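Local coordinates for hypothetical protein DR_0824 (Deinococcus radiodurans, PDB 2IMR) that catalyses the zinc-dependent deamination of aminodeoxyfutalosine to futalosine, a step in the biosynthesis of menaquinone, at residues Q54-V60 / G70-L75; T171-L177 / R207-H213; N363-V368 / W414-R418. All blocks are in the same frame, centred on the assembly; numbering follows the deposited sequence.

In the fold
The three contacts sample the fold from its catalytic core to its periphery. Contact 2 is the buried one: two neighbouring parallel strands of the barrel, joined mainly by backbone hydrogen bonds and ending beside the zinc site. Contact 1, its centre about 40 Å from that of contact 2, is only partly buried; there an inner strand of the small N-terminal sheet, 57-62, pairs with the end of edge strand 65-70, where the chain passes into helix 72-78, and prolines, glycines and a leucine do most of the touching. Contact 3 lies at the surface, where helix 365-374 meets the C-terminal region through side chains alone, by cation-pi, CH-pi and apolar contacts without a hydrogen bond across.

Contact 1 (Q54-V60 / G70-L75); sequences QSPGGVV and GHPDEL
G58 and G70 form an antiparallel hydrogen-bonded pair in the small mixed sheet of the N-terminal region, where strand 65-70 ends and helix 72-78 begins. The bond from G70 N to G58 O is sound at 3.2 Å, whereas the return bond from G58 N to G70 O is weak, its N-H...O angle only 127°, as the chain turns off into the helix. The end of the Q54 side chain abuts G70 CA. H71 takes the N-cap position, and its NE2 donates to D73 OD1, met on the anti side of the carboxylate. P72 packs against the loop and the start of the strand, CD 3.5 Å from P56 O and also against G57 C, CG touching P56 CB. One turn on, L75 reaches back: with CG anti to the carbonyl carbon (chi1 -53°), its CD1 sits 3.5 Å from G58 C, where a CB on that glycine would be crowded, and meets V60 CG2 at 3.9 Å. L40 packs beside both V60 and L75. The segments belong to a beta-hairpin (strands 57-62 and 65-70) whose second strand runs into a helix folded back over the first, within the small beta domain that accompanies the barrel in many amidohydrolases.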
loop_
_atom_site.group_PDB
_atom_site.type_symbol
_atom_site.label_atom_id
_atom_site.label_comp_id
_atom_site.label_asym_id
_atom_site.label_seq_id
_atom_site.Cartn_x
_atom_site.Cartn_y
_atom_site.Cartn_z
ATOM N N GLN A 54 -19.298 10.188 -3.496
ATOM C CA GLN A 54 -20.705 10.301 -3.866
ATOM C C GLN A 54 -21.010 9.573 -5.176
ATOM O O GLN A 54 -20.207 9.591 -6.110
ATOM C CB GLN A 54 -21.060 11.784 -3.998
ATOM C CG GLN A 54 -20.254 12.661 -3.042
ATOM C CD GLN A 54 -20.471 14.144 -3.251
ATOM O OE1 GLN A 54 -19.675 14.967 -2.792
ATOM N NE2 GLN A 54 -21.556 14.499 -3.936
ATOM N N SER A 55 -22.178 8.945 -5.250
ATOM C CA SER A 55 -22.561 8.209 -6.452
ATOM C C SER A 55 -24.074 8.127 -6.626
ATOM O O SER A 55 -24.784 7.690 -5.720
ATOM C CB SER A 55 -21.971 6.795 -6.398
ATOM O OG SER A 55 -22.417 6.007 -7.486
ATOM N N PRO A 56 -24.590 8.549 -7.796
ATOM C CA PRO A 56 -23.840 9.090 -8.938
ATOM C C PRO A 56 -23.195 10.426 -8.589
ATOM O O PRO A 56 -23.455 10.985 -7.524
ATOM C CB PRO A 56 -24.910 9.231 -10.020
ATOM C CG PRO A 56 -25.907 8.165 -9.657
ATOM C CD PRO A 56 -25.999 8.335 -8.163
ATOM N N GLY A 57 -22.357 10.938 -9.487
ATOM C CA GLY A 57 -21.686 12.198 -9.224
ATOM C C GLY A 57 -21.676 13.157 -10.400
ATOM O O GLY A 57 -22.000 12.789 -11.527
ATOM N N GLY A 58 -21.302 14.401 -10.125
ATOM C CA GLY A 58 -21.259 15.410 -11.164
ATOM C C GLY A 58 -20.446 16.612 -10.737
ATOM O O GLY A 58 -20.249 16.857 -9.544
ATOM N N VAL A 59 -19.957 17.358 -11.721
ATOM C CA VAL A 59 -19.168 18.549 -11.468
ATOM C C VAL A 59 -19.550 19.597 -12.500
ATOM O O VAL A 59 -19.523 19.327 -13.697
ATOM C CB VAL A 59 -17.659 18.274 -11.606
ATOM C CG1 VAL A 59 -16.874 19.538 -11.323
ATOM C CG2 VAL A 59 -17.238 17.163 -10.651
ATOM N N VAL A 60 -19.933 20.784 -12.047
ATOM C CA VAL A 60 -20.274 21.829 -12.999
ATOM C C VAL A 60 -19.036 22.689 -13.157
ATOM O O VAL A 60 -18.469 23.179 -12.180
ATOM C CB VAL A 60 -21.458 22.698 -12.526
ATOM C CG1 VAL A 60 -21.692 23.835 -13.520
ATOM C CG2 VAL A 60 -22.709 21.848 -12.429
ATOM N N GLY A 70 -21.097 17.775 -6.577
ATOM C CA GLY A 70 -21.973 17.029 -5.694
ATOM C C GLY A 70 -22.848 16.088 -6.493
ATOM O O GLY A 70 -22.424 15.554 -7.519
ATOM N N HIS A 71 -24.071 15.872 -6.027
ATOM C CA HIS A 71 -24.987 14.990 -6.729
ATOM C C HIS A 71 -25.449 15.686 -8.003
ATOM O O HIS A 71 -25.747 16.883 -7.989
ATOM C CB HIS A 71 -26.200 14.657 -5.857
ATOM C CG HIS A 71 -27.099 13.625 -6.461
ATOM N ND1 HIS A 71 -27.069 12.299 -6.083
ATOM C CD2 HIS A 71 -27.998 13.708 -7.470
ATOM C CE1 HIS A 71 -27.908 11.610 -6.837
ATOM N NE2 HIS A 71 -28.484 12.441 -7.686
ATOM N N PRO A 72 -25.518 14.942 -9.122
ATOM C CA PRO A 72 -25.938 15.460 -10.428
ATOM C C PRO A 72 -27.342 16.051 -10.530
ATOM O O PRO A 72 -27.532 17.079 -11.182
ATOM C CB PRO A 72 -25.741 14.261 -11.358
ATOM C CG PRO A 72 -25.945 13.092 -10.453
ATOM C CD PRO A 72 -25.180 13.511 -9.221
ATOM N N ASP A 73 -28.330 15.409 -9.909
ATOM C CA ASP A 73 -29.692 15.931 -9.977
ATOM C C ASP A 73 -29.744 17.314 -9.350
ATOM O O ASP A 73 -30.426 18.208 -9.849
ATOM C CB ASP A 73 -30.677 14.988 -9.282
ATOM C CG ASP A 73 -30.842 13.672 -10.022
ATOM O OD1 ASP A 73 -30.006 12.763 -9.822
ATOM O OD2 ASP A 73 -31.802 13.552 -10.815
ATOM N N GLU A 74 -29.023 17.490 -8.249
ATOM C CA GLU A 74 -28.970 18.791 -7.601
ATOM C C GLU A 74 -28.460 19.803 -8.630
ATOM O O GLU A 74 -28.973 20.916 -8.730
ATOM C CB GLU A 74 -28.011 18.758 -6.405
ATOM C CG GLU A 74 -28.584 18.131 -5.148
ATOM C CD GLU A 74 -29.715 18.955 -4.552
ATOM O OE1 GLU A 74 -29.457 20.098 -4.116
ATOM O OE2 GLU A 74 -30.862 18.463 -4.523
ATOM N N LEU A 75 -27.459 19.390 -9.406
ATOM C CA LEU A 75 -26.841 20.246 -10.414
ATOM C C LEU A 75 -27.724 20.566 -11.621
ATOM O O LEU A 75 -27.776 21.711 -12.070
ATOM C CB LEU A 75 -25.521 19.612 -10.882
ATOM C CG LEU A 75 -24.534 19.254 -9.765
ATOM C CD1 LEU A 75 -23.286 18.601 -10.343
ATOM C CD2 LEU A 75 -24.162 20.509 -8.994
#

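Contact 2 (T171-L177 / R207-H213); sequences TLYFEVL and RLGLSPH
R207 opens the pairing by reaching across to T171: its NE donates to T171 OG1 at 2.7 Å, almost straight at 175° and in the guanidinium plane. The chain gets there with CG in the crowded position between backbone N and carbonyl carbon (chi1 62°), then runs extended to NE. A leucine here, lacking the N-H, would probably leave T171 OG1 with V395 O but no partner on the neighbouring strand, loosening the tie between strand starts. R207 O takes L172 N, and L208 turns to the other face of the sheet, its CD1 against L172 O. G209 donates to L172 O from above the carbonyl plane. The strands come closest here, CA of Y173 and CA of G209 being 4.0 Å apart; a CB on G209 would run into Y173 CD1 and T171 CG2, the latter methyl already centred over the tyrosine ring. This in-register parallel pairing closes the beta-alpha-beta unit of strand 170-176, helix 184-199 and strand 206-212 in the amidohydrolase TIM barrel. L210 CD1 meets V176 CG2 at 4.0 Å on the face covered by helix 220-233. S211 N bonds to F174 O and its own carbonyl receives V176 N, while its OG is held by Q238 O. H213 N bonds to V176 O. The H213 ring, its ND1 hydrogen-bonded to T217, carries L177 CD1 over one face, 3.8 Å from the centroid, and meets E175 OE2 at its edge, 3.3 Å from CD2. Both E175 and H213 are predicted to bind substrate, and the side chain of E175 comes about 5 Å from the zinc ion.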
loop_
_atom_site.group_PDB
_atom_site.type_symbol
_atom_site.label_atom_id
_atom_site.label_comp_id
_atom_site.label_asym_id
_atom_site.label_seq_id
_atom_site.Cartn_x
_atom_site.Cartn_y
_atom_site.Cartn_z
ATOM N N THR A 171 5.692 8.519 1.306
ATOM C CA THR A 171 6.660 7.964 2.237
ATOM C C THR A 171 7.556 6.925 1.574
ATOM O O THR A 171 7.088 6.107 0.784
ATOM C CB THR A 171 5.954 7.270 3.419
ATOM O OG1 THR A 171 5.095 8.208 4.078
ATOM C CG2 THR A 171 6.975 6.720 4.407
ATOM N N LEU A 172 8.843 6.965 1.907
ATOM C CA LEU A 172 9.816 6.001 1.393
ATOM C C LEU A 172 10.234 5.155 2.593
ATOM O O LEU A 172 10.925 5.647 3.490
ATOM C CB LEU A 172 11.045 6.716 0.821
ATOM C CG LEU A 172 10.770 7.726 -0.295
ATOM C CD1 LEU A 172 12.084 8.366 -0.735
ATOM C CD2 LEU A 172 10.082 7.028 -1.464
ATOM N N TYR A 173 9.799 3.897 2.609
ATOM C CA TYR A 173 10.098 2.970 3.697
ATOM C C TYR A 173 11.344 2.127 3.415
ATOM O O TYR A 173 11.396 1.410 2.410
ATOM C CB TYR A 173 8.917 2.018 3.909
ATOM C CG TYR A 173 7.571 2.678 4.131
ATOM C CD1 TYR A 173 7.086 2.913 5.418
ATOM C CD2 TYR A 173 6.754 3.008 3.047
ATOM C CE1 TYR A 173 5.818 3.450 5.620
ATOM C CE2 TYR A 173 5.489 3.547 3.234
ATOM C CZ TYR A 173 5.024 3.762 4.519
ATOM O OH TYR A 173 3.756 4.264 4.694
ATOM N N PHE A 174 12.326 2.193 4.310
ATOM C CA PHE A 174 13.562 1.424 4.154
ATOM C C PHE A 174 13.283 0.007 4.638
ATOM O O PHE A 174 12.932 -0.202 5.794
ATOM C CB PHE A 174 14.693 2.060 4.974
ATOM C CG PHE A 174 16.046 1.439 4.740
ATOM C CD1 PHE A 174 16.492 1.173 3.447
ATOM C CD2 PHE A 174 16.891 1.156 5.811
ATOM C CE1 PHE A 174 17.761 0.635 3.223
ATOM C CE2 PHE A 174 18.163 0.617 5.601
ATOM C CZ PHE A 174 18.601 0.356 4.303
ATOM N N GLU A 175 13.442 -0.973 3.755
ATOM C CA GLU A 175 13.148 -2.353 4.129
ATOM C C GLU A 175 14.269 -3.037 4.902
ATOM O O GLU A 175 15.437 -2.925 4.547
ATOM C CB GLU A 175 12.809 -3.169 2.879
ATOM C CG GLU A 175 12.048 -4.446 3.174
ATOM C CD GLU A 175 11.534 -5.115 1.917
ATOM O OE1 GLU A 175 12.362 -5.534 1.085
ATOM O OE2 GLU A 175 10.303 -5.216 1.762
ATOM N N VAL A 176 13.899 -3.736 5.972
ATOM C CA VAL A 176 14.869 -4.460 6.789
ATOM C C VAL A 176 14.463 -5.928 6.821
ATOM O O VAL A 176 13.300 -6.253 7.041
ATOM C CB VAL A 176 14.919 -3.910 8.223
ATOM C CG1 VAL A 176 15.915 -4.720 9.057
ATOM C CG2 VAL A 176 15.323 -2.445 8.192
ATOM N N LEU A 177 15.430 -6.812 6.607
ATOM C CA LEU A 177 15.152 -8.242 6.562
ATOM C C LEU A 177 16.276 -9.080 7.168
ATOM O O LEU A 177 17.388 -9.077 6.668
ATOM C CB LEU A 177 14.935 -8.653 5.095
ATOM C CG LEU A 177 14.418 -10.032 4.660
ATOM C CD1 LEU A 177 14.249 -10.012 3.143
ATOM C CD2 LEU A 177 15.373 -11.151 5.062
ATOM N N ARG A 207 8.521 11.889 3.243
ATOM C CA ARG A 207 9.125 11.469 4.498
ATOM C C ARG A 207 9.735 10.073 4.497
ATOM O O ARG A 207 9.403 9.220 3.669
ATOM C CB ARG A 207 8.085 11.560 5.611
ATOM C CG ARG A 207 6.908 10.654 5.372
ATOM C CD ARG A 207 5.854 10.773 6.454
ATOM N NE ARG A 207 4.821 9.766 6.245
ATOM C CZ ARG A 207 3.746 9.617 7.009
ATOM N NH1 ARG A 207 3.548 10.417 8.050
ATOM N NH2 ARG A 207 2.873 8.657 6.732
ATOM N N LEU A 208 10.628 9.855 5.454
ATOM C CA LEU A 208 11.312 8.579 5.607
ATOM C C LEU A 208 10.493 7.646 6.487
ATOM O O LEU A 208 9.893 8.077 7.476
ATOM C CB LEU A 208 12.687 8.798 6.237
ATOM C CG LEU A 208 13.501 7.542 6.546
ATOM C CD1 LEU A 208 13.871 6.836 5.239
ATOM C CD2 LEU A 208 14.758 7.930 7.316
ATOM N N GLY A 209 10.470 6.368 6.123
ATOM C CA GLY A 209 9.728 5.390 6.891
ATOM C C GLY A 209 10.556 4.139 7.107
ATOM O O GLY A 209 11.707 4.068 6.685
ATOM N N LEU A 210 9.965 3.145 7.757
ATOM C CA LEU A 210 10.671 1.907 8.033
ATOM C C LEU A 210 9.792 0.723 7.682
ATOM O O LEU A 210 8.584 0.740 7.911
ATOM C CB LEU A 210 11.053 1.862 9.510
ATOM C CG LEU A 210 12.054 0.822 9.997
ATOM C CD1 LEU A 210 13.361 0.921 9.207
ATOM C CD2 LEU A 210 12.309 1.062 11.490
ATOM N N SER A 211 10.392 -0.315 7.122
ATOM C CA SER A 211 9.601 -1.469 6.763
ATOM C C SER A 211 10.175 -2.825 7.120
ATOM O O SER A 211 10.995 -3.368 6.381
ATOM C CB SER A 211 9.295 -1.461 5.265
ATOM O OG SER A 211 8.598 -2.645 4.908
ATOM N N PRO A 212 9.777 -3.373 8.281
ATOM C CA PRO A 212 10.256 -4.696 8.690
ATOM C C PRO A 212 9.577 -5.574 7.626
ATOM O O PRO A 212 8.353 -5.534 7.489
ATOM C CB PRO A 212 9.626 -4.885 10.070
ATOM C CG PRO A 212 9.460 -3.469 10.578
ATOM C CD PRO A 212 8.979 -2.740 9.349
ATOM N N HIS A 213 10.363 -6.344 6.877
ATOM C CA HIS A 213 9.845 -7.166 5.776
ATOM C C HIS A 213 8.556 -7.947 6.040
ATOM O O HIS A 213 7.509 -7.647 5.459
ATOM C CB HIS A 213 10.947 -8.118 5.290
ATOM C CG HIS A 213 10.630 -8.812 4.000
ATOM N ND1 HIS A 213 10.860 -10.157 3.806
ATOM C CD2 HIS A 213 10.148 -8.338 2.826
ATOM C CE1 HIS A 213 10.537 -10.483 2.566
ATOM N NE2 HIS A 213 10.103 -9.397 1.950
#

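Contact 3 (N363-V368 / W414-R418); sequences NVREEV and WELSR
R365 lies across one face of the W414 indole, a case of an arginine that uses both its aliphatic stem and its charged end on one aromatic partner. CG sits over the six-membered ring, 4.1 Å from its centroid, as a CH-pi contact, while CZ stands 5.0 Å above the centroid of the five-membered ring in a cation-pi contact. The guanidinium is not stacked flat: its plane is turned 66° from the indole. With CG anti to the carbonyl carbon (chi1 -59°) and the chain extended to NE, the arginine spans the length of the ring system. V368, one helical turn further on, brings CG2 to the ring edge, in plane, 3.9 Å from W414 CZ3. S417 covers one face of the guanidinium, OG lying 3.4 Å from R365 CZ, over the centre of the plane; this is packing and not a hydrogen bond.

What fixes the arginine lies at its edge. N363 OD1 accepts from R365 NH1 at 3.0 Å, within the guanidinium plane, and also from R365 N, the two donors reaching it from opposite faces of the amide plane; the second is the side-chain capping bond of N363, in the turn leading into helix 365-374, and one oxygen thereby links that turn to the arginine's far end. R365 NH2 is held by L144 O. The indole is held in turn by NE1 donating to A92 O, and V388 of helix 380-395 packs against it. Together these contacts join helix 365-374 to the C-terminal segment, whose W414 is hydrogen-bonded through its backbone to V90, by an arginine-tryptophan cation-pi pair.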
loop_
_atom_site.group_PDB
_atom_site.type_symbol
_atom_site.label_atom_id
_atom_site.label_comp_id
_atom_site.label_asym_id
_atom_site.label_seq_id
_atom_site.Cartn_x
_atom_site.Cartn_y
_atom_site.Cartn_z
ATOM N N ASN A 363 -0.360 1.919 -11.743
ATOM C CA ASN A 363 -1.587 2.712 -11.809
ATOM C C ASN A 363 -2.710 2.175 -10.920
ATOM O O ASN A 363 -3.392 1.222 -11.285
ATOM C CB ASN A 363 -2.072 2.768 -13.260
ATOM C CG ASN A 363 -3.182 3.768 -13.460
ATOM O OD1 ASN A 363 -3.707 4.328 -12.497
ATOM N ND2 ASN A 363 -3.550 4.004 -14.719
ATOM N N VAL A 364 -2.917 2.809 -9.770
ATOM C CA VAL A 364 -3.958 2.383 -8.830
ATOM C C VAL A 364 -5.379 2.467 -9.391
ATOM O O VAL A 364 -6.286 1.804 -8.886
ATOM C CB VAL A 364 -3.874 3.193 -7.503
ATOM C CG1 VAL A 364 -5.112 2.945 -6.640
ATOM C CG2 VAL A 364 -2.637 2.770 -6.735
ATOM N N ARG A 365 -5.589 3.269 -10.432
ATOM C CA ARG A 365 -6.927 3.364 -11.016
ATOM C C ARG A 365 -7.347 1.970 -11.473
ATOM O O ARG A 365 -8.527 1.614 -11.450
ATOM C CB ARG A 365 -6.932 4.314 -12.221
ATOM C CG ARG A 365 -6.483 5.730 -11.899
ATOM C CD ARG A 365 -6.497 6.581 -13.157
ATOM N NE ARG A 365 -6.032 7.946 -12.934
ATOM C CZ ARG A 365 -4.787 8.274 -12.606
ATOM N NH1 ARG A 365 -3.863 7.335 -12.455
ATOM N NH2 ARG A 365 -4.457 9.548 -12.449
ATOM N N GLU A 366 -6.368 1.182 -11.889
ATOM C CA GLU A 366 -6.623 -0.167 -12.357
ATOM C C GLU A 366 -6.952 -1.127 -11.215
ATOM O O GLU A 366 -7.641 -2.129 -11.419
ATOM C CB GLU A 366 -5.423 -0.645 -13.181
ATOM C CG GLU A 366 -5.394 0.030 -14.563
ATOM C CD GLU A 366 -4.058 -0.058 -15.278
ATOM O OE1 GLU A 366 -3.227 -0.913 -14.923
ATOM O OE2 GLU A 366 -3.847 0.734 -16.219
ATOM N N GLU A 367 -6.479 -0.815 -10.015
ATOM C CA GLU A 367 -6.768 -1.655 -8.856
ATOM C C GLU A 367 -8.205 -1.405 -8.428
ATOM O O GLU A 367 -8.871 -2.296 -7.912
ATOM C CB GLU A 367 -5.823 -1.328 -7.696
ATOM C CG GLU A 367 -4.349 -1.608 -7.985
ATOM C CD GLU A 367 -4.049 -3.077 -8.254
ATOM O OE1 GLU A 367 -4.897 -3.938 -7.936
ATOM O OE2 GLU A 367 -2.945 -3.368 -8.773
ATOM N N VAL A 368 -8.678 -0.179 -8.639
ATOM C CA VAL A 368 -10.049 0.172 -8.288
ATOM C C VAL A 368 -10.984 -0.656 -9.163
ATOM O O VAL A 368 -11.955 -1.236 -8.682
ATOM C CB VAL A 368 -10.313 1.684 -8.514
ATOM C CG1 VAL A 368 -11.811 1.986 -8.415
ATOM C CG2 VAL A 368 -9.550 2.498 -7.475
ATOM N N TRP A 414 -10.532 10.505 -14.406
ATOM C CA TRP A 414 -9.792 9.257 -14.580
ATOM C C TRP A 414 -9.855 8.588 -15.953
ATOM O O TRP A 414 -8.888 7.944 -16.367
ATOM C CB TRP A 414 -10.218 8.254 -13.506
ATOM C CG TRP A 414 -9.780 8.631 -12.118
ATOM C CD1 TRP A 414 -9.379 9.864 -11.685
ATOM C CD2 TRP A 414 -9.740 7.772 -10.970
ATOM N NE1 TRP A 414 -9.092 9.827 -10.342
ATOM C CE2 TRP A 414 -9.305 8.555 -9.877
ATOM C CE3 TRP A 414 -10.032 6.417 -10.760
ATOM C CZ2 TRP A 414 -9.154 8.028 -8.587
ATOM C CZ3 TRP A 414 -9.881 5.889 -9.471
ATOM C CH2 TRP A 414 -9.446 6.698 -8.405
ATOM N N GLU A 415 -10.971 8.735 -16.663
ATOM C CA GLU A 415 -11.099 8.104 -17.977
ATOM C C GLU A 415 -10.086 8.629 -19.000
ATOM O O GLU A 415 -9.900 8.023 -20.059
ATOM C CB GLU A 415 -12.513 8.294 -18.539
ATOM C CG GLU A 415 -12.791 9.707 -19.027
ATOM C CD GLU A 415 -14.010 9.803 -19.923
ATOM O OE1 GLU A 415 -14.355 8.802 -20.588
ATOM O OE2 GLU A 415 -14.611 10.895 -19.984
ATOM N N LEU A 416 -9.426 9.739 -18.679
ATOM C CA LEU A 416 -8.452 10.345 -19.596
ATOM C C LEU A 416 -6.996 10.103 -19.198
ATOM O O LEU A 416 -6.073 10.668 -19.804
ATOM C CB LEU A 416 -8.694 11.856 -19.682
ATOM C CG LEU A 416 -10.130 12.321 -19.938
ATOM C CD1 LEU A 416 -10.191 13.845 -19.895
ATOM C CD2 LEU A 416 -10.609 11.807 -21.281
ATOM N N SER A 417 -6.792 9.260 -18.191
ATOM C CA SER A 417 -5.455 8.964 -17.688
ATOM C C SER A 417 -4.507 8.374 -18.732
ATOM O O SER A 417 -4.870 7.447 -19.456
ATOM C CB SER A 417 -5.549 8.007 -16.498
ATOM O OG SER A 417 -4.270 7.778 -15.929
ATOM N N ARG A 418 -3.295 8.928 -18.793
ATOM C CA ARG A 418 -2.250 8.468 -19.718
ATOM C C ARG A 418 -0.991 8.183 -18.902
ATOM O O ARG A 418 -0.640 8.961 -18.012
ATOM C CB ARG A 418 -1.896 9.546 -20.754
ATOM C CG ARG A 418 -3.053 10.100 -21.567
ATOM C CD ARG A 418 -2.806 9.953 -23.060
ATOM N NE ARG A 418 -1.563 10.580 -23.507
ATOM C CZ ARG A 418 -1.141 10.569 -24.770
ATOM N NH1 ARG A 418 -1.867 9.968 -25.701
ATOM N NH2 ARG A 418 0.006 11.149 -25.104
#